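Local atomic coordinates of uncharacterized protein (Sinorhizobium meliloti, PDB entry 3U5R), a protein that is of unknown function but has a thioredoxin-like fold and may act as an antioxidant oxidoreductase. Residues A[66-71]-A[107-112]; A[77-82]-A[119-124]; A[97-102]-A[125-130]. All coordinates share one frame; numbering follows the deposited sequence.

In the fold
The three contacts sit around helix 111-121, which crosses over between the neighbouring parallel strands 93-99 and 127-129. Contact 3 is the buried one: it pairs those two strands through backbone bonds and lines the helix side of the sheet with A97, N99, Y127 and K129, most of them polar. Contact 1, partly buried, ties the loop after strand 61-66 to the approach to the helix, mainly through one carboxylate; N69 and E109 also reach Y127, N99 and K129 of contact 3. Contact 2 lies at the surface, where the far end of the helix meets helix 78-88, and there direct hydrogen bonds give way to a cation-pi stack, apolar packing and a bridging water.

Contact 1 (A[66-71]-A[107-112]); sequences FISNRC and PEETLE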
loop_
_atom_site.group_PDB
_atom_site.type_symbol
_atom_site.label_atom_id
_atom_site.label_comp_id
_atom_site.label_asym_id
_atom_site.label_seq_id
_atom_site.Cartn_x
_atom_site.Cartn_y
_atom_site.Cartn_z
ATOM N N PHE A 66 -0.874 -2.384 1.197
ATOM C CA PHE A 66 -1.881 -3.449 1.254
ATOM C C PHE A 66 -3.252 -2.807 1.430
ATOM O O PHE A 66 -3.513 -2.151 2.430
ATOM C CB PHE A 66 -1.584 -4.436 2.403
ATOM C CG PHE A 66 -0.323 -5.198 2.175
ATOM C CD1 PHE A 66 -0.353 -6.471 1.625
ATOM C CD2 PHE A 66 0.895 -4.594 2.408
ATOM C CE1 PHE A 66 0.820 -7.157 1.354
ATOM C CE2 PHE A 66 2.105 -5.279 2.131
ATOM C CZ PHE A 66 2.055 -6.560 1.632
ATOM N N ILE A 67 -4.120 -2.970 0.441
ATOM C CA ILE A 67 -5.414 -2.330 0.499
ATOM C C ILE A 67 -6.541 -3.358 0.236
ATOM O O ILE A 67 -6.300 -4.557 0.222
ATOM C CB ILE A 67 -5.477 -1.120 -0.482
ATOM C CG1 ILE A 67 -5.224 -1.551 -1.930
ATOM C CG2 ILE A 67 -4.469 -0.097 -0.120
ATOM C CD1 ILE A 67 -5.512 -0.387 -2.871
ATOM N N SER A 68 -7.747 -2.869 -0.020
ATOM C CA SER A 68 -8.924 -3.684 -0.103
ATOM C C SER A 68 -9.912 -2.886 -1.028
ATOM O O SER A 68 -9.744 -1.665 -1.221
ATOM C CB SER A 68 -9.529 -3.857 1.312
ATOM O OG SER A 68 -10.947 -4.047 1.258
ATOM N N ASN A 69 -10.861 -3.588 -1.634
ATOM C CA ASN A 69 -11.890 -2.949 -2.442
ATOM C C ASN A 69 -13.090 -2.410 -1.636
ATOM O O ASN A 69 -13.839 -1.575 -2.169
ATOM C CB ASN A 69 -12.429 -3.943 -3.508
ATOM C CG ASN A 69 -11.336 -4.352 -4.498
ATOM O OD1 ASN A 69 -10.400 -3.548 -4.780
ATOM N ND2 ASN A 69 -11.388 -5.591 -4.963
ATOM N N ARG A 70 -13.290 -2.870 -0.407
ATOM C CA ARG A 70 -14.477 -2.474 0.349
ATOM C C ARG A 70 -14.245 -2.005 1.787
ATOM O O ARG A 70 -15.125 -1.365 2.361
ATOM C CB ARG A 70 -15.539 -3.600 0.336
ATOM C CG ARG A 70 -16.994 -3.117 0.788
ATOM C CD ARG A 70 -18.194 -3.755 -0.036
ATOM N NE ARG A 70 -19.503 -3.718 0.670
ATOM C CZ ARG A 70 -20.343 -2.664 0.741
ATOM N NH1 ARG A 70 -20.044 -1.504 0.154
ATOM N NH2 ARG A 70 -21.504 -2.762 1.409
ATOM N N CYS A 71 -13.082 -2.283 2.370
ATOM C CA CYS A 71 -12.754 -1.716 3.682
ATOM C C CYS A 71 -13.034 -0.152 3.772
ATOM O O CYS A 71 -12.506 0.605 2.989
ATOM C CB CYS A 71 -11.258 -2.014 3.997
ATOM S SG CYS A 71 -10.718 -1.083 5.455
ATOM N N PRO A 107 -16.093 -11.920 -1.618
ATOM C CA PRO A 107 -16.164 -11.952 -3.096
ATOM C C PRO A 107 -15.870 -10.610 -3.708
ATOM O O PRO A 107 -15.569 -10.526 -4.866
ATOM C CB PRO A 107 -17.677 -12.293 -3.392
ATOM C CG PRO A 107 -18.194 -12.812 -2.174
ATOM C CD PRO A 107 -17.391 -12.261 -1.002
ATOM N N GLU A 108 -16.051 -9.538 -2.964
ATOM C CA GLU A 108 -15.750 -8.203 -3.482
ATOM C C GLU A 108 -14.199 -7.991 -3.627
ATOM O O GLU A 108 -13.761 -7.003 -4.217
ATOM C CB GLU A 108 -16.390 -7.155 -2.574
ATOM C CG GLU A 108 -15.838 -7.221 -1.147
ATOM C CD GLU A 108 -16.726 -8.001 -0.098
ATOM O OE1 GLU A 108 -17.167 -9.160 -0.360
ATOM O OE2 GLU A 108 -16.900 -7.447 1.036
ATOM N N GLU A 109 -13.405 -8.968 -3.150
ATOM C CA GLU A 109 -11.905 -8.916 -3.134
ATOM C C GLU A 109 -11.261 -9.785 -4.216
ATOM O O GLU A 109 -10.027 -9.959 -4.248
ATOM C CB GLU A 109 -11.349 -9.330 -1.755
ATOM C CG GLU A 109 -11.947 -8.540 -0.591
ATOM C CD GLU A 109 -11.484 -7.059 -0.507
ATOM O OE1 GLU A 109 -11.256 -6.398 -1.543
ATOM O OE2 GLU A 109 -11.381 -6.523 0.630
ATOM N N THR A 110 -12.050 -10.278 -5.168
ATOM C CA THR A 110 -11.456 -11.061 -6.281
ATOM C C THR A 110 -10.500 -10.231 -7.200
ATOM O O THR A 110 -10.592 -8.988 -7.340
ATOM C CB THR A 110 -12.539 -11.677 -7.155
ATOM O OG1 THR A 110 -13.248 -10.617 -7.778
ATOM C CG2 THR A 110 -13.515 -12.562 -6.353
ATOM N N LEU A 111 -9.579 -10.939 -7.844
ATOM C CA LEU A 111 -8.712 -10.339 -8.849
ATOM C C LEU A 111 -9.573 -9.567 -9.897
ATOM O O LEU A 111 -9.270 -8.432 -10.303
ATOM C CB LEU A 111 -7.887 -11.481 -9.522
ATOM C CG LEU A 111 -6.924 -10.974 -10.627
ATOM C CD1 LEU A 111 -6.101 -9.788 -10.080
ATOM C CD2 LEU A 111 -6.030 -12.078 -11.121
ATOM N N GLU A 112 -10.704 -10.134 -10.282
ATOM C CA GLU A 112 -11.577 -9.489 -11.234
ATOM C C GLU A 112 -12.081 -8.141 -10.693
ATOM O O GLU A 112 -12.056 -7.191 -11.389
ATOM C CB GLU A 112 -12.743 -10.432 -11.559
ATOM C CG GLU A 112 -13.698 -9.993 -12.587
ATOM C CD GLU A 112 -14.640 -8.960 -12.081
ATOM O OE1 GLU A 112 -15.224 -9.144 -11.013
ATOM O OE2 GLU A 112 -14.763 -7.924 -12.726
#
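In this thioredoxin-like fold the loop between strand 61-66 and helix 72-75 is held at S68 and N69 by the carboxylate of E109. Both carboxylate oxygens work, each through its syn lone pair: OE2 of E109 takes the hydroxyl OG of S68 at 2.6 Å, and OE1 of E109 takes the backbone N of N69 at 2.8 Å. A bend at chi2 (-71°) folds the E109 chain back so that its end faces the loop. S68 OG has a second job, accepting from R70 N in an ST turn and from C71 N at 3.0 Å in an ST motif, which fixes the chain just ahead of helix 72-75, with C71 at its N-cap. The side chain of N69 slides past E109 in the opposite direction. Its ND2 meets the carbonyl O of E108 at 2.9 Å, on a lone pair and within the plane of its own amide. Farther out, R70 CB rests on E108 CG, 3.9 Å away. An alanine at E109 is likely to leave the buried S68 hydroxyl and N69 N-H without their acceptors and the loop less firmly set. The contact sits where strands 61-66, 93-99 and 127-129 end: N69 OD1 bonds to Y127 of strand 127-129, E109 OE1 also receives N99 of strand 93-99, and N69 packs on V114 of helix 111-121.

Contact 2 (A[77-82]-A[119-124]); sequences IREALA and KAYGYG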
loop_
_atom_site.group_PDB
_atom_site.type_symbol
_atom_site.label_atom_id
_atom_site.label_comp_id
_atom_site.label_asym_id
_atom_site.label_seq_id
_atom_site.Cartn_x
_atom_site.Cartn_y
_atom_site.Cartn_z
ATOM N N ILE A 77 -9.684 6.911 1.503
ATOM C CA ILE A 77 -8.498 7.545 0.945
ATOM C C ILE A 77 -8.314 7.134 -0.527
ATOM O O ILE A 77 -7.294 7.392 -1.140
ATOM C CB ILE A 77 -7.251 7.103 1.703
ATOM C CG1 ILE A 77 -7.154 5.560 1.595
ATOM C CG2 ILE A 77 -7.319 7.526 3.150
ATOM C CD1 ILE A 77 -5.843 5.036 2.137
ATOM N N ARG A 78 -9.251 6.441 -1.115
ATOM C CA ARG A 78 -9.041 5.890 -2.423
ATOM C C ARG A 78 -8.810 6.927 -3.540
ATOM O O ARG A 78 -7.897 6.819 -4.305
ATOM C CB ARG A 78 -10.105 4.850 -2.708
ATOM C CG ARG A 78 -10.652 4.750 -4.025
ATOM C CD ARG A 78 -12.173 4.560 -3.934
ATOM N NE ARG A 78 -12.594 3.222 -3.629
ATOM C CZ ARG A 78 -13.830 2.849 -3.385
ATOM N NH1 ARG A 78 -14.815 3.709 -3.349
ATOM N NH2 ARG A 78 -14.065 1.594 -3.151
ATOM N N GLU A 79 -9.598 7.965 -3.540
ATOM C CA GLU A 79 -9.390 9.025 -4.476
ATOM C C GLU A 79 -8.020 9.725 -4.250
ATOM O O GLU A 79 -7.346 10.038 -5.148
ATOM C CB GLU A 79 -10.550 9.986 -4.411
ATOM C CG GLU A 79 -11.872 9.396 -4.884
ATOM C CD GLU A 79 -12.587 8.478 -3.854
ATOM O OE1 GLU A 79 -12.204 8.403 -2.657
ATOM O OE2 GLU A 79 -13.565 7.811 -4.281
ATOM N N ALA A 80 -7.675 9.955 -3.006
ATOM C CA ALA A 80 -6.433 10.552 -2.620
ATOM C C ALA A 80 -5.234 9.705 -2.968
ATOM O O ALA A 80 -4.271 10.193 -3.341
ATOM C CB ALA A 80 -6.432 10.887 -1.234
ATOM N N LEU A 81 -5.360 8.426 -2.844
ATOM C CA LEU A 81 -4.250 7.560 -3.157
ATOM C C LEU A 81 -3.953 7.570 -4.665
ATOM O O LEU A 81 -2.790 7.556 -5.083
ATOM C CB LEU A 81 -4.619 6.158 -2.714
ATOM C CG LEU A 81 -3.597 5.040 -2.974
ATOM C CD1 LEU A 81 -2.275 5.425 -2.274
ATOM C CD2 LEU A 81 -4.179 3.702 -2.368
ATOM N N ALA A 82 -5.009 7.544 -5.496
ATOM C CA ALA A 82 -4.807 7.583 -6.921
ATOM C C ALA A 82 -4.176 8.934 -7.296
ATOM O O ALA A 82 -3.259 9.001 -8.149
ATOM C CB ALA A 82 -6.159 7.318 -7.670
ATOM N N LYS A 119 -10.061 0.561 -12.914
ATOM C CA LYS A 119 -10.776 1.417 -13.914
ATOM C C LYS A 119 -11.690 2.415 -13.216
ATOM O O LYS A 119 -11.758 3.563 -13.628
ATOM C CB LYS A 119 -11.673 0.553 -14.825
ATOM C CG LYS A 119 -11.008 -0.691 -15.393
ATOM C CD LYS A 119 -11.931 -1.329 -16.459
ATOM C CE LYS A 119 -11.131 -2.114 -17.509
ATOM N NZ LYS A 119 -10.827 -1.247 -18.722
ATOM N N ALA A 120 -12.396 1.992 -12.166
ATOM C CA ALA A 120 -13.429 2.865 -11.550
ATOM C C ALA A 120 -12.771 4.037 -10.832
ATOM O O ALA A 120 -13.302 5.151 -10.856
ATOM C CB ALA A 120 -14.305 2.082 -10.568
ATOM N N TYR A 121 -11.604 3.811 -10.207
ATOM C CA TYR A 121 -10.981 4.871 -9.421
ATOM C C TYR A 121 -9.716 5.467 -10.042
ATOM O O TYR A 121 -9.070 6.305 -9.419
ATOM C CB TYR A 121 -10.805 4.432 -7.949
ATOM C CG TYR A 121 -12.134 4.106 -7.371
ATOM C CD1 TYR A 121 -13.015 5.138 -7.003
ATOM C CD2 TYR A 121 -12.567 2.800 -7.279
ATOM C CE1 TYR A 121 -14.293 4.864 -6.546
ATOM C CE2 TYR A 121 -13.826 2.506 -6.804
ATOM C CZ TYR A 121 -14.688 3.564 -6.432
ATOM O OH TYR A 121 -15.943 3.309 -5.947
ATOM N N GLY A 122 -9.381 5.050 -11.254
ATOM C CA GLY A 122 -8.279 5.678 -12.012
ATOM C C GLY A 122 -6.885 5.339 -11.412
ATOM O O GLY A 122 -5.968 6.166 -11.421
ATOM N N TYR A 123 -6.729 4.129 -10.881
ATOM C CA TYR A 123 -5.429 3.794 -10.251
ATOM C C TYR A 123 -4.365 3.685 -11.353
ATOM O O TYR A 123 -4.443 2.771 -12.171
ATOM C CB TYR A 123 -5.582 2.421 -9.547
ATOM C CG TYR A 123 -6.350 2.415 -8.229
ATOM C CD1 TYR A 123 -6.687 3.616 -7.556
ATOM C CD2 TYR A 123 -6.639 1.237 -7.612
ATOM C CE1 TYR A 123 -7.309 3.606 -6.276
ATOM C CE2 TYR A 123 -7.311 1.197 -6.344
ATOM C CZ TYR A 123 -7.642 2.377 -5.695
ATOM O OH TYR A 123 -8.284 2.301 -4.456
ATOM N N GLY A 124 -3.385 4.579 -11.363
ATOM C CA GLY A 124 -2.285 4.470 -12.298
ATOM C C GLY A 124 -1.210 3.426 -11.909
ATOM O O GLY A 124 -0.386 3.030 -12.734
HETATM O O HOH W 1 -2.729 6.782 -9.839
#
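R78 lays its guanidinium flat on the ring of Y121, and this stack joins the start of helix 78-88 to the end of helix 111-121. The two planes are 16° apart and their centres 3.7 Å. R78 CZ stands over the ring face, 30° off the normal, a cation-pi geometry. The guanidinium is shifted toward the phenol oxygen, but NH1 of R78 and OH of Y121 form no hydrogen bond because the angle is poor. A CH-pi contact comes with the stack: R78 CD sits almost over the middle of the same ring, 3.3 Å from the centroid, so aliphatic chain and charged end share one face. Bends at chi2 and chi3 lay the R78 chain over that face.

Van der Waals contacts continue the seam. Y123 OH abuts R78 CG at 3.4 Å, while A82 CB meets the edge of the Y123 ring at CD1, 3.7 Å away, and also leans on the carbonyl O of Y121. G122, where helix 111-121 ends, has a positive phi that favours glycine.

One water bridges the backbones, donating to A82 O at 2.8 Å and accepting from G124 N. The charge of R78 is probably stabilised by the aromatic face and, weakly, by the E117 carboxylate in a long ion pair. No direct hydrogen bond crosses the contact, so it is likely to rest on stacking, electrostatics and shape.

Contact 3 (A[97-102]-A[125-130]); sequences AINSND and FPYLKD
A97, N99, L128 and D130 exchange the backbone bonds that pair these strands in parallel. A97 N donates to P126 O, L128 N to A97 O at 2.8 Å, N99 N to L128 O, and D130 N to N99 O at 2.9 Å.

Strand 93-99, helix 111-121 and strand 127-129 make a beta-alpha-beta crossover unit, the helix covering the face that bears A97, N99, Y127 and K129.

Side-chain bonds cluster at the C-terminal end. K129 NZ reaches N101 O at 2.7 Å, on a lone pair, and N99 OD1 from above its carbonyl plane at 3.0 Å. N99 OD1 also accepts from N101 N, an Asx turn. With CG anti to the backbone N (chi1 -176°), N99 turns ND2 to Y127 OH at 3.1 Å, while its stronger partner is E109 and that of Y127 is N69. S100 OG donates to D130 OD2 on the anti lone pair at 2.8 Å; D130 OD1 also accepts from V135 N, and OD2 from A136 N.

Van der Waals contacts follow. A97 CB lies 3.6 Å from both F125 CE2 and Y127 CD1. On the face bearing I98 and L128, I98 CG2 touches D130 CB at 3.4 Å, and I98 and L128 both pack on L43.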
loop_
_atom_site.group_PDB
_atom_site.type_symbol
_atom_site.label_atom_id
_atom_site.label_comp_id
_atom_site.label_asym_id
_atom_site.label_seq_id
_atom_site.Cartn_x
_atom_site.Cartn_y
_atom_site.Cartn_z
ATOM N N ALA A 97 0.205 -1.643 -5.194
ATOM C CA ALA A 97 -0.834 -2.022 -4.263
ATOM C C ALA A 97 -1.160 -3.487 -4.312
ATOM O O ALA A 97 -1.136 -4.062 -5.380
ATOM C CB ALA A 97 -2.138 -1.192 -4.542
ATOM N N ILE A 98 -1.546 -4.085 -3.186
ATOM C CA ILE A 98 -1.730 -5.532 -3.108
ATOM C C ILE A 98 -3.029 -5.809 -2.316
ATOM O O ILE A 98 -3.248 -5.234 -1.260
ATOM C CB ILE A 98 -0.537 -6.234 -2.384
ATOM C CG1 ILE A 98 0.752 -6.052 -3.206
ATOM C CG2 ILE A 98 -0.842 -7.762 -2.193
ATOM C CD1 ILE A 98 2.049 -6.434 -2.407
ATOM N N ASN A 99 -3.875 -6.655 -2.846
ATOM C CA ASN A 99 -5.082 -7.030 -2.136
ATOM C C ASN A 99 -4.832 -8.468 -1.700
ATOM O O ASN A 99 -4.810 -9.381 -2.571
ATOM C CB ASN A 99 -6.274 -6.955 -3.097
ATOM C CG ASN A 99 -7.559 -7.238 -2.422
ATOM O OD1 ASN A 99 -7.681 -8.216 -1.641
ATOM N ND2 ASN A 99 -8.544 -6.363 -2.658
ATOM N N SER A 100 -4.619 -8.694 -0.410
ATOM C CA SER A 100 -4.371 -10.060 0.087
ATOM C C SER A 100 -5.581 -10.687 0.736
ATOM O O SER A 100 -5.454 -11.764 1.308
ATOM C CB SER A 100 -3.270 -10.105 1.147
ATOM O OG SER A 100 -2.167 -9.445 0.635
ATOM N N ASN A 101 -6.739 -10.036 0.626
ATOM C CA ASN A 101 -7.898 -10.517 1.337
ATOM C C ASN A 101 -8.515 -11.801 0.689
ATOM O O ASN A 101 -8.583 -11.940 -0.545
ATOM C CB ASN A 101 -8.948 -9.411 1.437
ATOM C CG ASN A 101 -8.646 -8.385 2.530
ATOM O OD1 ASN A 101 -9.370 -7.410 2.666
ATOM N ND2 ASN A 101 -7.608 -8.589 3.301
ATOM N N ASP A 102 -8.995 -12.698 1.542
ATOM C CA ASP A 102 -9.533 -13.979 1.074
ATOM C C ASP A 102 -10.834 -13.766 0.276
ATOM O O ASP A 102 -11.870 -13.317 0.819
ATOM C CB ASP A 102 -9.750 -14.852 2.291
ATOM C CG ASP A 102 -10.574 -16.119 2.005
ATOM O OD1 ASP A 102 -11.030 -16.380 0.863
ATOM O OD2 ASP A 102 -10.773 -16.861 3.007
ATOM N N PHE A 125 -1.225 2.981 -10.674
ATOM C CA PHE A 125 -0.168 2.048 -10.157
ATOM C C PHE A 125 -0.662 0.604 -10.318
ATOM O O PHE A 125 -1.877 0.356 -10.398
ATOM C CB PHE A 125 0.066 2.308 -8.672
ATOM C CG PHE A 125 -1.213 2.486 -7.896
ATOM C CD1 PHE A 125 -1.726 3.739 -7.676
ATOM C CD2 PHE A 125 -1.892 1.378 -7.386
ATOM C CE1 PHE A 125 -2.917 3.934 -6.923
ATOM C CE2 PHE A 125 -3.095 1.539 -6.599
ATOM C CZ PHE A 125 -3.629 2.845 -6.415
ATOM N N PRO A 126 0.270 -0.344 -10.387
ATOM C CA PRO A 126 -0.241 -1.698 -10.421
ATOM C C PRO A 126 -0.995 -2.100 -9.096
ATOM O O PRO A 126 -0.527 -1.807 -7.976
ATOM C CB PRO A 126 1.035 -2.538 -10.647
ATOM C CG PRO A 126 2.194 -1.599 -10.067
ATOM C CD PRO A 126 1.746 -0.259 -10.548
ATOM N N TYR A 127 -2.145 -2.769 -9.249
ATOM C CA TYR A 127 -2.916 -3.249 -8.137
ATOM C C TYR A 127 -3.062 -4.734 -8.319
ATOM O O TYR A 127 -3.734 -5.207 -9.232
ATOM C CB TYR A 127 -4.270 -2.509 -8.118
ATOM C CG TYR A 127 -5.157 -2.800 -6.961
ATOM C CD1 TYR A 127 -4.676 -3.431 -5.784
ATOM C CD2 TYR A 127 -6.521 -2.478 -7.027
ATOM C CE1 TYR A 127 -5.562 -3.719 -4.721
ATOM C CE2 TYR A 127 -7.393 -2.732 -5.951
ATOM C CZ TYR A 127 -6.919 -3.334 -4.825
ATOM O OH TYR A 127 -7.817 -3.620 -3.800
ATOM N N LEU A 128 -2.428 -5.478 -7.430
ATOM C CA LEU A 128 -2.204 -6.901 -7.659
ATOM C C LEU A 128 -2.927 -7.753 -6.671
ATOM O O LEU A 128 -3.165 -7.327 -5.542
ATOM C CB LEU A 128 -0.713 -7.150 -7.470
ATOM C CG LEU A 128 0.123 -6.187 -8.318
ATOM C CD1 LEU A 128 1.607 -6.452 -8.092
ATOM C CD2 LEU A 128 -0.231 -6.302 -9.865
ATOM N N LYS A 129 -3.213 -8.994 -7.039
ATOM C CA LYS A 129 -3.835 -9.924 -6.083
ATOM C C LYS A 129 -2.814 -10.854 -5.422
ATOM O O LYS A 129 -2.080 -11.534 -6.156
ATOM C CB LYS A 129 -4.874 -10.781 -6.769
ATOM C CG LYS A 129 -5.597 -11.735 -5.784
ATOM C CD LYS A 129 -6.609 -10.962 -4.976
ATOM C CE LYS A 129 -7.051 -11.857 -3.806
ATOM N NZ LYS A 129 -7.811 -10.928 -2.920
ATOM N N ASP A 130 -2.798 -10.937 -4.065
ATOM C CA ASP A 130 -1.902 -11.892 -3.308
ATOM C C ASP A 130 -2.756 -13.080 -2.796
ATOM O O ASP A 130 -3.104 -13.120 -1.618
ATOM C CB ASP A 130 -1.169 -11.106 -2.190
ATOM C CG ASP A 130 -0.456 -11.963 -1.137
ATOM O OD1 ASP A 130 0.099 -13.021 -1.447
ATOM O OD2 ASP A 130 -0.426 -11.521 0.054
#